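Local coordinates for protein SSD1 (Saccharomyces cerevisiae S288C, PDB 7AM1) that binds untranslated regions of mRNAs and represses their translation as a non-enzymatic pseudonuclease of the RNase II family, at residues L496-V499 with Q500-R504; C699-K702 with K703-Y707; G785-S788 with A789-I792. All blocks are in the same frame, centred on the assembly; numbering follows the deposited sequence.

In the fold
From the N terminus, the chain reaches interaction 1 on helix 495-510, within the RNB domain, then interaction 2 on the long helix 689-725, and lastly interaction 3 in the loop between strand 777-782 and helix 814-827, in the DIS3L2-like C-terminal region. Each joins residues that are consecutive in sequence, so none closes a long loop, and the three follow in series without nesting or crossing. Interactions 1 and 2 each span consecutive turns of their own helix; interaction 3 is a pair of overlapping turns in a loop. The first helix packs on helix 544-568 and strand 378-384, the second on strands 635-638 and 573-576, and the loop on strand 888-896.

Interaction 1. Residues L496-V499 with Q500-R504; sequences LSTV and QEIAR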
# COMPACT_ATOMS: atom_id res chain seq x y z
N LEU A 496 18.35 17.26 20.15
CA LEU A 496 17.40 16.70 19.20
C LEU A 496 16.86 17.76 18.25
O LEU A 496 16.52 17.44 17.11
CB LEU A 496 16.26 16.04 19.96
CG LEU A 496 16.70 14.82 20.77
CD1 LEU A 496 15.58 14.31 21.65
CD2 LEU A 496 17.18 13.72 19.83
N SER A 497 16.79 19.02 18.70
CA SER A 497 16.39 20.10 17.80
C SER A 497 17.38 20.26 16.66
O SER A 497 16.98 20.60 15.54
CB SER A 497 16.28 21.41 18.58
OG SER A 497 15.36 21.28 19.65
N THR A 498 18.66 20.02 16.92
CA THR A 498 19.65 20.10 15.85
C THR A 498 19.45 18.98 14.85
O THR A 498 19.57 19.19 13.64
CB THR A 498 21.06 20.06 16.43
OG1 THR A 498 21.18 21.08 17.43
CG2 THR A 498 22.09 20.30 15.34
N VAL A 499 19.12 17.78 15.33
CA VAL A 499 18.83 16.66 14.44
C VAL A 499 17.67 17.02 13.52
O VAL A 499 17.71 16.74 12.31
CB VAL A 499 18.54 15.38 15.24
CG1 VAL A 499 18.11 14.27 14.31
CG2 VAL A 499 19.76 14.96 16.04
N GLN A 500 16.63 17.63 14.07
CA GLN A 500 15.48 18.02 13.25
C GLN A 500 15.90 19.01 12.18
O GLN A 500 15.52 18.87 11.01
CB GLN A 500 14.37 18.61 14.13
CG GLN A 500 13.26 19.27 13.33
CD GLN A 500 12.08 19.70 14.19
OE1 GLN A 500 12.04 19.42 15.39
NE2 GLN A 500 11.13 20.39 13.58
N GLU A 501 16.69 20.02 12.54
CA GLU A 501 17.09 21.01 11.55
C GLU A 501 17.98 20.40 10.49
O GLU A 501 17.92 20.80 9.32
CB GLU A 501 17.79 22.20 12.23
CG GLU A 501 18.30 23.24 11.24
CD GLU A 501 17.22 23.74 10.29
OE1 GLU A 501 17.56 24.10 9.14
OE2 GLU A 501 16.03 23.77 10.69
N ILE A 502 18.80 19.41 10.85
CA ILE A 502 19.59 18.70 9.85
C ILE A 502 18.67 17.92 8.92
O ILE A 502 18.79 17.98 7.69
CB ILE A 502 20.62 17.78 10.53
CG1 ILE A 502 21.68 18.61 11.24
CG2 ILE A 502 21.27 16.86 9.50
CD1 ILE A 502 22.56 17.80 12.17
N ALA A 503 17.72 17.17 9.49
CA ALA A 503 16.75 16.46 8.66
C ALA A 503 16.02 17.43 7.74
O ALA A 503 15.80 17.13 6.57
CB ALA A 503 15.76 15.70 9.54
N ARG A 504 15.62 18.59 8.27
CA ARG A 504 14.91 19.57 7.46
C ARG A 504 15.77 20.06 6.30
O ARG A 504 15.26 20.27 5.19
CB ARG A 504 14.47 20.76 8.32
CG ARG A 504 13.45 21.68 7.64
CD ARG A 504 13.50 23.11 8.19
NE ARG A 504 14.78 23.74 7.86
CZ ARG A 504 15.07 24.30 6.69
NH1 ARG A 504 14.18 24.31 5.70
NH2 ARG A 504 16.27 24.84 6.50
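Thr498 and Ile502 meet one helical turn apart, where methyl CG2 of Thr498 lies 4.1 Å from CD1 of Ile502. The two side chains run at a slant and touch through these methyls. The isoleucine sits closer to the backbone: its CG1 is 3.2 Å from Thr498 O, because the CG1 branch stands beside its own backbone N (chi1 -68°) and is thereby directed back along the helix. That same carbonyl oxygen accepts the N-H of Ile502 at 2.9 Å, N to O.

The repeat of this bond identifies an alpha helix, 495-510 of the RNB domain: Gln500 N binds Leu496 O, Glu501 N binds Ser497 O at 3.1 Å, and Ala503 N binds Val499 O at 2.9 Å, nearly straight at 172°. Glu501 and Arg504, three residues apart, form a salt bridge. Bent at chi2 (54°), the glutamate brings its carboxylate to the edge of the guanidinium, nearly in its plane, and the arginine takes it side-on. Arg504 NH2 reaches the syn lone pair of Glu501 OE1 at 3.0 Å, while Arg504 NE bonds Glu501 OE2 at 3.1 Å, on the syn side but somewhat out of the carboxylate plane, and OE1 as well. With an alanine in place of Glu501, Arg504 NE and NH2 would probably lose their charge partner, leaving the guanidinium, still held through NH1, less firmly fixed.

Further out, Arg504 NH1 bonds the backbone oxygens of Pro514 and Ala516, which hold the guanidinium through its remaining nitrogen. Near the start of the helix, Ser497 OG is hydrogen-bonded to Ser491 O and Ser494 OG. Val499 and Ala503 pack on Ile552 of helix 544-568, and Val499 and Ile502 both touch Val382 of strand 378-384.

Interaction 2. Residues C699-K702 with K703-Y707; sequences CNFK and KDCAY
Cys705 and Phe701 make the sulfur-aromatic contact between these segments. The thiol SG of Cys705 stands over one face of the Phe701 ring, 4.0 Å from its centroid and only 15° off the ring normal, with a slight offset toward the rim; its closest ring atom is CZ, at 3.9 Å. Phe701 CG is anti to its backbone N (chi1 174°), while Cys705 SG lies beside its own N (chi1 -75°), which brings sulfur and ring together across one turn.

Backbone hydrogen bonds underlie this: Lys703 N to Cys699 O at 2.9 Å, Asp704 N to Asn700 O at 3.0 Å, Cys705 N to Phe701 O at 3.0 Å and Ala706 N to Lys702 O at 2.9 Å.

Charged and polar ends turn to partners elsewhere in the chain. Lys703 NZ is salt-bridged to Asp530 and Glu531, and Asp704 OD1 to Arg633, which also makes a cation-pi contact with Tyr707. Asn700 OD1 accepts from Tyr636 N, and Lys702 NZ donates to Asn323 O.

Four successive bonds from residue i+4 to residue i mark an alpha helix, here a buried turn of the long helix 689-725, which brings Phe701 and Cys705 to the same side for the sulfur-aromatic contact.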
# COMPACT_ATOMS: atom_id res chain seq x y z
N CYS A 699 12.62 -10.15 -4.27
CA CYS A 699 12.45 -9.15 -3.22
C CYS A 699 11.27 -8.24 -3.52
O CYS A 699 10.49 -7.90 -2.63
CB CYS A 699 13.72 -8.31 -3.06
SG CYS A 699 15.12 -9.14 -2.26
N ASN A 700 11.12 -7.83 -4.78
CA ASN A 700 9.97 -7.01 -5.17
C ASN A 700 8.68 -7.75 -4.87
O ASN A 700 7.73 -7.18 -4.32
CB ASN A 700 10.05 -6.68 -6.66
CG ASN A 700 11.07 -5.62 -6.98
OD1 ASN A 700 11.38 -4.76 -6.15
ND2 ASN A 700 11.62 -5.68 -8.19
N PHE A 701 8.61 -9.02 -5.25
CA PHE A 701 7.38 -9.78 -5.05
C PHE A 701 7.01 -9.85 -3.57
O PHE A 701 5.88 -9.53 -3.18
CB PHE A 701 7.55 -11.18 -5.64
CG PHE A 701 6.40 -12.10 -5.36
CD1 PHE A 701 5.22 -11.99 -6.08
CD2 PHE A 701 6.51 -13.10 -4.41
CE1 PHE A 701 4.16 -12.83 -5.82
CE2 PHE A 701 5.45 -13.96 -4.16
CZ PHE A 701 4.28 -13.82 -4.87
N LYS A 702 7.96 -10.27 -2.73
CA LYS A 702 7.66 -10.44 -1.31
C LYS A 702 7.42 -9.10 -0.62
O LYS A 702 6.61 -9.03 0.31
CB LYS A 702 8.78 -11.23 -0.63
CG LYS A 702 9.02 -12.60 -1.28
CD LYS A 702 8.02 -13.69 -0.86
CE LYS A 702 7.85 -13.83 0.64
NZ LYS A 702 7.47 -15.21 1.04
N LYS A 703 8.11 -8.04 -1.04
CA LYS A 703 7.90 -6.73 -0.42
C LYS A 703 6.53 -6.17 -0.76
O LYS A 703 5.83 -5.64 0.11
CB LYS A 703 9.00 -5.76 -0.85
CG LYS A 703 8.89 -4.39 -0.23
CD LYS A 703 10.26 -3.72 -0.14
CE LYS A 703 10.18 -2.41 0.61
NZ LYS A 703 9.81 -2.65 2.04
N ASP A 704 6.10 -6.30 -2.01
CA ASP A 704 4.76 -5.83 -2.35
C ASP A 704 3.71 -6.67 -1.66
O ASP A 704 2.65 -6.15 -1.29
CB ASP A 704 4.59 -5.83 -3.87
CG ASP A 704 5.39 -4.72 -4.53
OD1 ASP A 704 5.76 -3.76 -3.83
OD2 ASP A 704 5.67 -4.82 -5.74
N CYS A 705 3.99 -7.96 -1.44
CA CYS A 705 3.09 -8.79 -0.65
C CYS A 705 3.03 -8.32 0.80
O CYS A 705 1.95 -8.34 1.41
CB CYS A 705 3.56 -10.25 -0.71
SG CYS A 705 3.18 -11.11 -2.28
N ALA A 706 4.17 -7.92 1.38
CA ALA A 706 4.16 -7.42 2.75
C ALA A 706 3.35 -6.13 2.86
O ALA A 706 2.68 -5.89 3.86
CB ALA A 706 5.59 -7.19 3.25
N TYR A 707 3.44 -5.28 1.83
CA TYR A 707 2.62 -4.07 1.78
C TYR A 707 1.14 -4.43 1.71
O TYR A 707 0.32 -3.89 2.47
CB TYR A 707 3.04 -3.25 0.56
CG TYR A 707 2.10 -2.14 0.15
CD1 TYR A 707 2.08 -0.94 0.84
CD2 TYR A 707 1.25 -2.29 -0.94
CE1 TYR A 707 1.23 0.09 0.46
CE2 TYR A 707 0.39 -1.27 -1.32
CZ TYR A 707 0.39 -0.08 -0.62
OH TYR A 707 -0.45 0.94 -1.00

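Interaction 3. Residues G785-S788 with A789-I792; sequences GVDS and ATFI
Asp787 offers its flat carboxylate to Ala789, whose N-H comes from above the plane, 62° out of it, to OD1 at 2.9 Å from Ala789 N. Asp787 CG, trans to the main-chain N (chi1 -169°), carries the group forward to that N-H. Ala789 CB lies by the same oxygen, 3.4 Å from Asp787 OD1. The other flat group, the Phe791 ring, is met obliquely by Val786, with CG1 3.9 Å from Phe791 CD1. The aspartate oxygen bonded to the N-H two residues on makes an Asx turn, in the loop after strand 777-782 of the DIS3L2-like C-terminal region.

Two weak backbone bonds overlap it: Thr790 N to Asp787 O at 3.3 Å, and Phe791 N to Ser788 O at 3.4 Å. Two beta turns overlap: 787-790, with Ser788 and Ala789 both helical in phi/psi, and 788-791, where Ala789 followed by Thr790 (phi -116°) gives type I geometry.

The second carboxylate oxygen, Asp787 OD2, takes the N-H of Ala814 at the start of helix 814-827. Ser788 OG is hydrogen-bonded to Ala908 O, and Ser788 and Ala789 touch Leu892 of strand 888-896, joining the loop to the neighbouring sheet. On the turn itself, Thr790 OG1 stands 3.7 Å from Asp787 CB.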
# COMPACT_ATOMS: atom_id res chain seq x y z
N GLY A 785 -38.43 12.62 2.09
CA GLY A 785 -38.83 11.89 3.28
C GLY A 785 -38.29 10.49 3.41
O GLY A 785 -38.59 9.83 4.42
N VAL A 786 -37.52 9.99 2.45
CA VAL A 786 -37.00 8.63 2.48
C VAL A 786 -35.58 8.66 3.04
O VAL A 786 -34.67 9.23 2.43
CB VAL A 786 -37.04 7.99 1.08
CG1 VAL A 786 -36.52 6.55 1.13
CG2 VAL A 786 -38.46 8.02 0.53
N ASP A 787 -35.39 8.02 4.19
CA ASP A 787 -34.09 8.02 4.86
C ASP A 787 -33.12 7.10 4.13
O ASP A 787 -33.41 5.91 3.93
CB ASP A 787 -34.26 7.60 6.32
CG ASP A 787 -33.00 7.83 7.15
OD1 ASP A 787 -31.95 8.18 6.59
OD2 ASP A 787 -33.08 7.66 8.39
N SER A 788 -31.97 7.66 3.72
CA SER A 788 -30.94 6.86 3.07
C SER A 788 -30.38 5.80 4.01
O SER A 788 -29.91 4.75 3.55
CB SER A 788 -29.78 7.75 2.61
OG SER A 788 -30.19 8.70 1.64
N ALA A 789 -30.39 6.08 5.31
CA ALA A 789 -29.80 5.15 6.27
C ALA A 789 -30.52 3.82 6.27
O ALA A 789 -29.92 2.79 6.57
CB ALA A 789 -29.80 5.77 7.67
N THR A 790 -31.81 3.81 5.97
CA THR A 790 -32.62 2.60 6.04
C THR A 790 -33.15 2.18 4.68
O THR A 790 -33.93 1.23 4.60
CB THR A 790 -33.77 2.80 7.03
OG1 THR A 790 -34.55 3.93 6.62
CG2 THR A 790 -33.24 3.05 8.44
N PHE A 791 -32.75 2.86 3.61
CA PHE A 791 -33.30 2.56 2.29
C PHE A 791 -32.74 1.26 1.75
O PHE A 791 -31.52 1.03 1.79
CB PHE A 791 -33.01 3.71 1.33
CG PHE A 791 -33.47 3.45 -0.08
CD1 PHE A 791 -34.83 3.44 -0.39
CD2 PHE A 791 -32.56 3.23 -1.09
CE1 PHE A 791 -35.25 3.21 -1.68
CE2 PHE A 791 -32.98 3.00 -2.38
CZ PHE A 791 -34.33 2.99 -2.68
N ILE A 792 -33.61 0.41 1.23
CA ILE A 792 -33.22 -0.84 0.59
C ILE A 792 -33.60 -0.74 -0.88
O ILE A 792 -34.79 -0.79 -1.21
CB ILE A 792 -33.88 -2.05 1.26
CG1 ILE A 792 -33.38 -2.19 2.70
CG2 ILE A 792 -33.61 -3.32 0.45
CD1 ILE A 792 -34.25 -3.08 3.57